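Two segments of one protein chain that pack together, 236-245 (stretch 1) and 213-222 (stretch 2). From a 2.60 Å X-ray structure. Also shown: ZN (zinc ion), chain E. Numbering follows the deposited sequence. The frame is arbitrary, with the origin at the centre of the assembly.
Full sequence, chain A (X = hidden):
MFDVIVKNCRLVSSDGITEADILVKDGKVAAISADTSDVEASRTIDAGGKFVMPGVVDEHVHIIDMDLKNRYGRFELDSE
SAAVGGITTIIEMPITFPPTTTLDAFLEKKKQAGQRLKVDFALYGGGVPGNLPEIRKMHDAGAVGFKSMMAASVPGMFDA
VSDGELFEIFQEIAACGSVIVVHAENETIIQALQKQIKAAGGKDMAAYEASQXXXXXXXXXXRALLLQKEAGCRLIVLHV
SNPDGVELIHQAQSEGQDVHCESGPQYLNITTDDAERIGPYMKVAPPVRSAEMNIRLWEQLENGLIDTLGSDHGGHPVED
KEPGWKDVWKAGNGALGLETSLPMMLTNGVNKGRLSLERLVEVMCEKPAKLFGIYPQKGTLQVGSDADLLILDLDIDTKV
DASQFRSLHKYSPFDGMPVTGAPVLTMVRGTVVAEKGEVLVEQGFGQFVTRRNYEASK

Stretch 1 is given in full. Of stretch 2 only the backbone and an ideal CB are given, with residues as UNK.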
# COMPACT_ATOMS: atom_id res chain seq x y z
N ILE A 236 -5.93 18.45 -12.44
CA ILE A 236 -7.26 17.88 -12.34
C ILE A 236 -7.40 16.88 -13.46
O ILE A 236 -7.26 17.25 -14.62
CB ILE A 236 -8.38 18.90 -12.58
CG1 ILE A 236 -8.37 19.98 -11.51
CG2 ILE A 236 -9.72 18.17 -12.56
CD1 ILE A 236 -9.46 21.02 -11.72
N VAL A 237 -7.65 15.61 -13.15
CA VAL A 237 -7.84 14.65 -14.22
C VAL A 237 -9.31 14.73 -14.63
O VAL A 237 -10.21 14.48 -13.82
CB VAL A 237 -7.50 13.23 -13.78
CG1 VAL A 237 -7.77 12.25 -14.92
CG2 VAL A 237 -6.04 13.17 -13.34
N LEU A 238 -9.55 15.11 -15.88
CA LEU A 238 -10.89 15.27 -16.44
C LEU A 238 -11.59 13.96 -16.67
O LEU A 238 -10.95 12.91 -16.78
CB LEU A 238 -10.81 16.04 -17.75
CG LEU A 238 -10.23 17.45 -17.70
CD1 LEU A 238 -10.01 17.96 -19.10
CD2 LEU A 238 -11.17 18.35 -16.95
N HIS A 239 -12.91 14.04 -16.75
CA HIS A 239 -13.79 12.88 -16.98
C HIS A 239 -13.19 11.51 -16.73
O HIS A 239 -12.81 10.82 -17.68
CB HIS A 239 -14.32 12.91 -18.40
CG HIS A 239 -13.26 13.20 -19.41
ND1 HIS A 239 -12.01 12.64 -19.36
CD2 HIS A 239 -13.27 14.00 -20.51
CE1 HIS A 239 -11.29 13.07 -20.38
NE2 HIS A 239 -12.03 13.89 -21.10
N VAL A 240 -13.09 11.12 -15.46
CA VAL A 240 -12.59 9.81 -15.08
C VAL A 240 -13.81 8.89 -15.14
O VAL A 240 -14.80 9.11 -14.44
CB VAL A 240 -12.02 9.83 -13.66
CG1 VAL A 240 -11.69 8.42 -13.20
CG2 VAL A 240 -10.77 10.69 -13.66
N SER A 241 -13.73 7.87 -15.98
CA SER A 241 -14.86 6.97 -16.22
C SER A 241 -15.03 5.74 -15.34
O SER A 241 -16.10 5.14 -15.36
CB SER A 241 -14.80 6.45 -17.64
OG SER A 241 -13.80 5.44 -17.73
N ASN A 242 -13.99 5.35 -14.60
CA ASN A 242 -14.07 4.14 -13.81
C ASN A 242 -13.62 4.25 -12.36
O ASN A 242 -12.74 5.04 -12.03
CB ASN A 242 -13.29 3.05 -14.52
CG ASN A 242 -11.79 3.23 -14.38
OD1 ASN A 242 -11.20 2.85 -13.37
ND2 ASN A 242 -11.18 3.83 -15.39
N PRO A 243 -14.17 3.41 -11.48
CA PRO A 243 -13.87 3.37 -10.04
C PRO A 243 -12.40 3.26 -9.69
O PRO A 243 -11.92 3.95 -8.78
CB PRO A 243 -14.65 2.14 -9.55
CG PRO A 243 -15.68 1.90 -10.61
CD PRO A 243 -14.94 2.21 -11.87
N ASP A 244 -11.68 2.39 -10.39
CA ASP A 244 -10.27 2.21 -10.10
C ASP A 244 -9.43 3.46 -10.35
O ASP A 244 -8.47 3.71 -9.63
CB ASP A 244 -9.70 1.03 -10.90
CG ASP A 244 -10.34 -0.29 -10.52
OD1 ASP A 244 -10.57 -0.51 -9.31
OD2 ASP A 244 -10.60 -1.12 -11.42
N GLY A 245 -9.80 4.23 -11.36
CA GLY A 245 -9.07 5.44 -11.65
C GLY A 245 -9.33 6.47 -10.56
O GLY A 245 -8.43 7.21 -10.15
N UNK A 213 -10.02 0.50 -23.40
CA UNK A 213 -10.26 -0.15 -22.10
C UNK A 213 -9.80 0.64 -20.88
O UNK A 213 -9.04 1.60 -21.01
CB UNK A 213 -9.56 -1.51 -22.08
N UNK A 214 -10.24 0.22 -19.70
CA UNK A 214 -9.86 0.93 -18.49
C UNK A 214 -8.37 0.84 -18.20
O UNK A 214 -7.78 1.81 -17.72
CB UNK A 214 -10.65 0.38 -17.30
N UNK A 215 -7.75 -0.30 -18.51
CA UNK A 215 -6.34 -0.43 -18.20
C UNK A 215 -5.49 0.65 -18.86
O UNK A 215 -4.50 1.09 -18.28
CB UNK A 215 -5.84 -1.81 -18.63
N UNK A 216 -5.88 1.11 -20.04
CA UNK A 216 -5.09 2.16 -20.67
C UNK A 216 -5.48 3.53 -20.11
O UNK A 216 -4.63 4.41 -19.98
CB UNK A 216 -5.27 2.13 -22.19
N UNK A 217 -6.74 3.70 -19.73
CA UNK A 217 -7.15 4.98 -19.15
C UNK A 217 -6.41 5.12 -17.83
O UNK A 217 -5.87 6.18 -17.50
CB UNK A 217 -8.67 5.06 -18.96
N UNK A 218 -6.39 4.04 -17.07
CA UNK A 218 -5.74 4.07 -15.78
C UNK A 218 -4.23 4.19 -15.86
O UNK A 218 -3.60 4.74 -14.97
CB UNK A 218 -6.11 2.81 -14.99
N UNK A 219 -3.63 3.69 -16.94
CA UNK A 219 -2.19 3.82 -17.08
C UNK A 219 -1.87 5.30 -17.27
O UNK A 219 -0.92 5.83 -16.67
CB UNK A 219 -1.66 2.98 -18.25
N UNK A 220 -2.67 5.98 -18.08
CA UNK A 220 -2.44 7.40 -18.33
C UNK A 220 -2.62 8.19 -17.04
O UNK A 220 -1.87 9.15 -16.77
CB UNK A 220 -3.39 7.92 -19.41
N UNK A 221 -3.60 7.81 -16.23
CA UNK A 221 -3.81 8.52 -14.99
C UNK A 221 -2.56 8.34 -14.12
O UNK A 221 -2.03 9.30 -13.55
CB UNK A 221 -5.07 8.02 -14.28
N UNK A 222 -2.08 7.10 -14.05
CA UNK A 222 -0.90 6.76 -13.27
C UNK A 222 0.31 7.59 -13.72
O UNK A 222 1.08 8.08 -12.90
CB UNK A 222 -0.60 5.27 -13.39
ZN ZN E . -11.57 14.75 -23.15

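Position 213 stands just before the helix, with phi/psi of -59/167 and no atom of stretch 1 within 5.5 Å of its ideal CB. An N-cap often favours serine, threonine, aspartate or asparagine, yet a phi near -60° also admits proline. The residue is P213.

At 214, CA-to-CB points toward stretch 1, and the ideal CB lies 4.0 Å from N242 ND2. A compact apolar or small polar side chain would suit. It is V214, whose CB packs 3.9 Å from N242 ND2.

Position 215 points away and 216 is out of reach, so stretch 1 dictates neither. They are F215 and Q216; NE2 of Q216 is the donor to P213 O, at 3.1 Å.

At 217 the CB points toward stretch 1 but stays 5.3 Å from S241 OG and 4.5 Å from N242 ND2, while S241 also offers its backbone N. Three donors gathered beyond the CB call for an acceptor on a long arm: glutamate suits best, glutamine could meet part of the demand, and aspartate would have less reach. E217 extends with chi1 and chi2 both t. Its OE1 accepts from S241 OG at 2.6 Å and from N242 ND2 at 2.8 Å, and E217 OE2 accepts a hydrogen bond from S241 N at 3.1 Å, nearly in line at 175°. The carboxylate thus pins the loop just ahead of the second helix, next to H239, whose NE2 binds zinc at 2.3 Å.

Position 218 faces the start of that helix, where N242 caps by accepting from G245 N through OD1 at 2.8 Å. The ideal CB is 5.2 Å from both G245 CA and N242 ND2, leaving room for a medium side chain, polar to suit the amide or apolar to lie on the glycine. N218 fills it. The CA atoms of N218 and G245 are only 5.5 Å apart, and an ideal CB on G245 would clash with the side chain of N218, so the glycine permits this close approach.

Positions 219 and 220 are out of reach and unconstrained by stretch 1; they are E219 and A220.

At 221 CA-to-CB points toward stretch 1, and the ideal CB lies 5.1 Å from V237 CG1, with V240 and G245 nearby. This apolar hollow suits leucine, isoleucine or methionine. I221 sets CG1 4.1 Å from V237 CG1 and CD1 4.3 Å from V240 CG1.

Position 222 is again out of reach, leaving the choice open; it is Q222.

Stretch 2 213-222: PVFQENEAIQ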
# COMPACT_ATOMS: atom_id res chain seq x y z
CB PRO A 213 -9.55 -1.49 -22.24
CG PRO A 213 -8.43 -1.18 -23.15
CD PRO A 213 -9.08 -0.31 -24.20
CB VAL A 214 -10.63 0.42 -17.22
CG1 VAL A 214 -12.10 0.30 -17.51
CG2 VAL A 214 -10.08 -0.88 -16.78
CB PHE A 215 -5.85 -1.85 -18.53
CG PHE A 215 -5.26 -2.01 -19.89
CD1 PHE A 215 -3.97 -1.55 -20.17
CD2 PHE A 215 -5.98 -2.65 -20.89
CE1 PHE A 215 -3.40 -1.74 -21.42
CE2 PHE A 215 -5.42 -2.84 -22.16
CZ PHE A 215 -4.13 -2.39 -22.42
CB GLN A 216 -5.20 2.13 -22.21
CG GLN A 216 -6.57 2.33 -22.83
CD GLN A 216 -6.97 3.78 -22.91
OE1 GLN A 216 -6.14 4.66 -23.16
NE2 GLN A 216 -8.26 4.04 -22.71
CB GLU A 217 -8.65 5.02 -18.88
CG GLU A 217 -9.09 6.26 -18.11
CD GLU A 217 -10.58 6.29 -17.84
OE1 GLU A 217 -11.22 5.22 -17.80
OE2 GLU A 217 -11.14 7.38 -17.65
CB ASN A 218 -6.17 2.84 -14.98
CG ASN A 218 -7.63 2.93 -14.55
OD1 ASN A 218 -8.22 1.94 -14.11
ND2 ASN A 218 -8.21 4.12 -14.65
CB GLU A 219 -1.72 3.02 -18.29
CG GLU A 219 -0.22 3.08 -18.56
CD GLU A 219 0.23 4.39 -19.21
OE1 GLU A 219 -0.47 4.84 -20.15
OE2 GLU A 219 1.28 4.96 -18.81
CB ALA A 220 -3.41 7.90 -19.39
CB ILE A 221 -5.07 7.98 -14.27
CG1 ILE A 221 -6.31 8.42 -15.04
CG2 ILE A 221 -5.12 8.48 -12.86
CD1 ILE A 221 -7.62 7.79 -14.53
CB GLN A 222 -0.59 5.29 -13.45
CG GLN A 222 0.41 4.70 -12.48
CD GLN A 222 -0.19 3.51 -11.74
OE1 GLN A 222 0.52 2.75 -11.08
NE2 GLN A 222 -1.52 3.34 -11.85
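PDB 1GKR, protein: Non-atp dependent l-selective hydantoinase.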